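Long-range contact in secreted effector protein SopD (Salmonella typhimurium, PDB 5CPC), which is delivered into host cells to alter their physiology, acting with SopB in membrane fission and macropinosome formation during invasion and contributing to replication in macrophages: residues A105-M113 with S120-L128. Residues are numbered along the deposited sequence; the frame is centred on the assembly and turned at random.
Sequences ASQTQFLLM and SQSNIKDIL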
ATOM      1  N   ALA A 105     -15.027   9.457  13.983  1.00 66.10           N
ATOM      2  CA  ALA A 105     -15.006   8.505  15.103  1.00 67.69           C
ATOM      3  C   ALA A 105     -15.103   7.069  14.618  1.00 67.09           C
ATOM      4  O   ALA A 105     -14.441   6.199  15.161  1.00 67.50           O
ATOM      5  CB  ALA A 105     -16.109   8.839  16.142  1.00 69.47           C
ATOM      6  N   SER A 106     -15.880   6.812  13.566  1.00 67.82           N
ATOM      7  CA  SER A 106     -16.018   5.433  13.047  1.00 68.61           C
ATOM      8  C   SER A 106     -14.794   4.956  12.241  1.00 68.24           C
ATOM      9  O   SER A 106     -14.732   3.791  11.829  1.00 68.60           O
ATOM     10  CB  SER A 106     -17.290   5.271  12.203  1.00 69.73           C
ATOM     11  OG  SER A 106     -17.199   5.990  10.981  1.00 66.98           O
ATOM     12  N   GLN A 107     -13.811   5.835  12.042  1.00 68.39           N
ATOM     13  CA  GLN A 107     -12.657   5.540  11.155  1.00 68.03           C
ATOM     14  C   GLN A 107     -13.105   4.861   9.844  1.00 67.04           C
ATOM     15  O   GLN A 107     -12.574   3.818   9.453  1.00 67.47           O
ATOM     16  CB  GLN A 107     -11.575   4.702  11.874  1.00 67.48           C
ATOM     17  CG  GLN A 107     -11.273   5.137  13.329  1.00 71.74           C
ATOM     18  CD  GLN A 107     -10.233   4.213  14.045  1.00 75.71           C
ATOM     19  OE1 GLN A 107      -9.691   4.600  15.081  1.00 79.07           O
ATOM     20  NE2 GLN A 107      -9.978   2.998  13.500  1.00 74.12           N
ATOM     21  N   THR A 108     -14.095   5.450   9.183  1.00 67.42           N
ATOM     22  CA  THR A 108     -14.550   4.961   7.877  1.00 66.19           C
ATOM     23  C   THR A 108     -14.590   6.118   6.852  1.00 64.95           C
ATOM     24  O   THR A 108     -14.957   5.944   5.677  1.00 64.95           O
ATOM     25  CB  THR A 108     -15.932   4.261   7.973  1.00 67.53           C
ATOM     26  OG1 THR A 108     -16.946   5.235   8.204  1.00 68.69           O
ATOM     27  CG2 THR A 108     -15.949   3.233   9.128  1.00 68.11           C
ATOM     28  N   GLN A 109     -14.256   7.305   7.345  1.00 63.19           N
ATOM     29  CA  GLN A 109     -14.182   8.499   6.547  1.00 60.38           C
ATOM     30  C   GLN A 109     -12.880   9.179   6.873  1.00 57.65           C
ATOM     31  O   GLN A 109     -12.525   9.328   8.043  1.00 57.27           O
ATOM     32  CB  GLN A 109     -15.333   9.444   6.840  1.00 62.44           C
ATOM     33  CG  GLN A 109     -16.691   8.893   6.418  1.00 67.40           C
ATOM     34  CD  GLN A 109     -17.436   9.853   5.575  1.00 69.73           C
ATOM     35  OE1 GLN A 109     -18.115  10.751   6.082  1.00 75.15           O
ATOM     36  NE2 GLN A 109     -17.318   9.697   4.283  1.00 66.38           N
ATOM     37  N   PHE A 110     -12.141   9.533   5.831  1.00 54.32           N
ATOM     38  CA  PHE A 110     -10.984  10.418   5.967  1.00 52.55           C
ATOM     39  C   PHE A 110     -11.518  11.801   5.791  1.00 52.77           C
ATOM     40  O   PHE A 110     -12.340  12.030   4.912  1.00 54.40           O
ATOM     41  CB  PHE A 110      -9.863  10.103   4.963  1.00 49.12           C
ATOM     42  CG  PHE A 110      -9.261   8.751   5.154  1.00 48.60           C
ATOM     43  CD1 PHE A 110      -8.286   8.522   6.150  1.00 45.59           C
ATOM     44  CD2 PHE A 110      -9.679   7.681   4.375  1.00 45.45           C
ATOM     45  CE1 PHE A 110      -7.719   7.238   6.341  1.00 45.99           C
ATOM     46  CE2 PHE A 110      -9.113   6.392   4.530  1.00 42.79           C
ATOM     47  CZ  PHE A 110      -8.132   6.151   5.507  1.00 43.61           C
ATOM     48  N   LEU A 111     -11.081  12.705   6.665  1.00 53.32           N
ATOM     49  CA  LEU A 111     -11.514  14.087   6.670  1.00 53.66           C
ATOM     50  C   LEU A 111     -10.347  14.964   6.309  1.00 52.74           C
ATOM     51  O   LEU A 111      -9.361  14.981   7.003  1.00 52.77           O
ATOM     52  CB  LEU A 111     -12.014  14.476   8.065  1.00 56.68           C
ATOM     53  CG  LEU A 111     -13.098  13.635   8.739  1.00 57.63           C
ATOM     54  CD1 LEU A 111     -13.437  14.210  10.129  1.00 59.46           C
ATOM     55  CD2 LEU A 111     -14.359  13.589   7.900  1.00 57.63           C
ATOM     56  N   LEU A 112     -10.459  15.700   5.217  1.00 51.70           N
ATOM     57  CA  LEU A 112      -9.391  16.587   4.784  1.00 51.66           C
ATOM     58  C   LEU A 112      -9.634  17.874   5.539  1.00 52.96           C
ATOM     59  O   LEU A 112     -10.694  18.469   5.373  1.00 53.27           O
ATOM     60  CB  LEU A 112      -9.457  16.820   3.264  1.00 49.67           C
ATOM     61  CG  LEU A 112      -8.968  15.697   2.315  1.00 52.02           C
ATOM     62  CD1 LEU A 112      -9.589  14.340   2.651  1.00 53.44           C
ATOM     63  CD2 LEU A 112      -9.194  16.100   0.794  1.00 48.53           C
ATOM     64  N   MET A 113      -8.649  18.276   6.351  1.00 55.20           N
ATOM     65  CA  MET A 113      -8.774  19.381   7.340  1.00 59.97           C
ATOM     66  C   MET A 113      -7.767  20.455   7.077  1.00 59.90           C
ATOM     67  O   MET A 113      -6.554  20.173   7.005  1.00 59.98           O
ATOM     68  CB  MET A 113      -8.505  18.882   8.762  1.00 60.42           C
ATOM     69  CG  MET A 113      -9.205  17.623   9.097  1.00 65.93           C
ATOM     70  SD  MET A 113     -10.728  18.000   9.957  1.00 83.39           S
ATOM     71  CE  MET A 113     -10.142  18.314  11.628  1.00 82.27           C
ATOM     72  N   SER A 120     -13.440  18.526   2.695  1.00 62.52           N
ATOM     73  CA  SER A 120     -13.930  17.403   1.869  1.00 61.33           C
ATOM     74  C   SER A 120     -13.733  16.118   2.660  1.00 61.83           C
ATOM     75  O   SER A 120     -12.953  16.107   3.633  1.00 61.18           O
ATOM     76  CB  SER A 120     -13.126  17.319   0.545  1.00 59.90           C
ATOM     77  OG  SER A 120     -13.733  16.454  -0.399  1.00 57.31           O
ATOM     78  N   GLN A 121     -14.414  15.045   2.253  1.00 61.73           N
ATOM     79  CA  GLN A 121     -14.270  13.741   2.908  1.00 62.61           C
ATOM     80  C   GLN A 121     -14.232  12.623   1.884  1.00 62.42           C
ATOM     81  O   GLN A 121     -14.679  12.818   0.743  1.00 62.48           O
ATOM     82  CB  GLN A 121     -15.448  13.471   3.790  1.00 63.98           C
ATOM     83  CG  GLN A 121     -15.962  14.697   4.515  1.00 67.46           C
ATOM     84  CD  GLN A 121     -16.948  14.344   5.600  1.00 68.93           C
ATOM     85  OE1 GLN A 121     -17.545  15.216   6.202  1.00 72.17           O
ATOM     86  NE2 GLN A 121     -17.104  13.053   5.868  1.00 70.11           N
ATOM     87  N   SER A 122     -13.733  11.451   2.283  1.00 61.51           N
ATOM     88  CA  SER A 122     -13.904  10.266   1.452  1.00 61.46           C
ATOM     89  C   SER A 122     -14.129   9.000   2.249  1.00 61.28           C
ATOM     90  O   SER A 122     -13.425   8.774   3.246  1.00 60.51           O
ATOM     91  CB  SER A 122     -12.725  10.149   0.501  1.00 60.86           C
ATOM     92  OG  SER A 122     -12.814  11.195  -0.471  1.00 62.99           O
ATOM     93  N   ASN A 123     -15.148   8.223   1.852  1.00 61.23           N
ATOM     94  CA  ASN A 123     -15.393   6.898   2.418  1.00 61.98           C
ATOM     95  C   ASN A 123     -14.188   6.075   2.003  1.00 58.96           C
ATOM     96  O   ASN A 123     -13.690   6.184   0.853  1.00 56.71           O
ATOM     97  CB  ASN A 123     -16.600   6.150   1.808  1.00 64.81           C
ATOM     98  CG  ASN A 123     -17.906   6.781   2.097  1.00 72.11           C
ATOM     99  OD1 ASN A 123     -18.128   7.381   3.159  1.00 81.60           O
ATOM    100  ND2 ASN A 123     -18.818   6.665   1.140  1.00 80.44           N
ATOM    101  N   ILE A 124     -13.743   5.234   2.920  1.00 56.65           N
ATOM    102  CA  ILE A 124     -12.616   4.330   2.662  1.00 54.37           C
ATOM    103  C   ILE A 124     -13.004   3.206   1.683  1.00 53.87           C
ATOM    104  O   ILE A 124     -12.184   2.718   0.918  1.00 53.53           O
ATOM    105  CB  ILE A 124     -12.060   3.744   4.002  1.00 54.21           C
ATOM    106  CG1 ILE A 124     -10.925   2.750   3.719  1.00 52.21           C
ATOM    107  CG2 ILE A 124     -13.209   3.129   4.836  1.00 53.63           C
ATOM    108  CD1 ILE A 124      -9.761   2.814   4.680  1.00 53.98           C
ATOM    109  N   LYS A 125     -14.252   2.786   1.718  1.00 54.83           N
ATOM    110  CA  LYS A 125     -14.730   1.839   0.739  1.00 56.85           C
ATOM    111  C   LYS A 125     -14.773   2.403  -0.687  1.00 57.40           C
ATOM    112  O   LYS A 125     -14.595   1.646  -1.623  1.00 58.02           O
ATOM    113  CB  LYS A 125     -16.074   1.311   1.152  1.00 58.98           C
ATOM    114  CG  LYS A 125     -15.977   0.643   2.517  1.00 61.57           C
ATOM    115  CD  LYS A 125     -17.330   0.106   2.970  1.00 63.82           C
ATOM    116  CE  LYS A 125     -17.306  -0.178   4.458  1.00 61.85           C
ATOM    117  NZ  LYS A 125     -18.540  -0.900   4.779  1.00 66.49           N
ATOM    118  N   ASP A 126     -14.997   3.712  -0.834  1.00 56.86           N
ATOM    119  CA  ASP A 126     -14.899   4.370  -2.130  1.00 57.94           C
ATOM    120  C   ASP A 126     -13.451   4.536  -2.574  1.00 56.89           C
ATOM    121  O   ASP A 126     -13.156   4.261  -3.726  1.00 58.28           O
ATOM    122  CB  ASP A 126     -15.652   5.722  -2.155  1.00 58.21           C
ATOM    123  CG  ASP A 126     -17.177   5.564  -1.997  1.00 60.99           C
ATOM    124  OD1 ASP A 126     -17.672   4.433  -2.148  1.00 63.60           O
ATOM    125  OD2 ASP A 126     -17.873   6.577  -1.722  1.00 65.08           O
ATOM    126  N   ILE A 127     -12.547   4.924  -1.667  1.00 55.63           N
ATOM    127  CA  ILE A 127     -11.104   4.979  -1.954  1.00 53.73           C
ATOM    128  C   ILE A 127     -10.577   3.627  -2.403  1.00 54.00           C
ATOM    129  O   ILE A 127      -9.774   3.554  -3.316  1.00 53.27           O
ATOM    130  CB  ILE A 127     -10.262   5.378  -0.720  1.00 53.68           C
ATOM    131  CG1 ILE A 127     -10.152   6.872  -0.593  1.00 52.95           C
ATOM    132  CG2 ILE A 127      -8.812   4.817  -0.837  1.00 51.50           C
ATOM    133  CD1 ILE A 127      -9.787   7.344   0.784  1.00 56.18           C
ATOM    134  N   LEU A 128     -11.011   2.560  -1.733  1.00 54.55           N
ATOM    135  CA  LEU A 128     -10.560   1.216  -2.063  1.00 55.24           C
ATOM    136  C   LEU A 128     -11.260   0.588  -3.279  1.00 55.85           C
ATOM    137  O   LEU A 128     -10.875  -0.504  -3.720  1.00 55.59           O
ATOM    138  CB  LEU A 128     -10.689   0.254  -0.845  1.00 55.34           C
ATOM    139  CG  LEU A 128      -9.770   0.544   0.361  1.00 56.79           C
ATOM    140  CD1 LEU A 128      -9.971  -0.497   1.435  1.00 55.79           C
ATOM    141  CD2 LEU A 128      -8.296   0.644  -0.077  1.00 53.97           C
TER
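Phe110 packs against Ile124 and Ile127 where a beta hairpin runs into a short helix. The hairpin pairs strand 109-114 with strand 117-123. Strand 99-103 lies along the other edge of strand 109-114 and completes a three-stranded antiparallel sheet. Phe110 and Ser122 form a hydrogen-bonded antiparallel pair: Phe110 N to Ser122 O and Ser122 N to Phe110 O are both 3.0 Å. Gln109-Asn123 and Leu111-Gln121 are the non-hydrogen-bonded pairs on either side.

From CB outward, the Phe110 side chain passes Ser122 and reaches two isoleucines of helix 124-127. CB lies 4.2 Å from Ser122 O. With CG anti to the carbonyl carbon (chi1 -64°), the ring is carried toward the CD1 methyls of both isoleucines. CD2 meets Ile127 CD1 at 3.6 Å, in an oblique approach to the ring. CE2 touches Ile124 CD1 at 3.6 Å, and CZ is close to the same methyl. That methyl sits at the ring edge, near its plane. Leu148 of helix 141-160 and Ile101 and Met103 of strand 99-103 also touch the side chain of Phe110, a buried residue.

On the opposite face of the sheet, the Leu111 and Gln121 side chains lie side by side, and the leucine CD2 is 3.5 Å from the glutamine CD. Past the strand pairs, one more backbone bond reaches the start of helix 124-127: Ile124 N donates to Thr108 O at 3.1 Å, from 41° above the carbonyl plane.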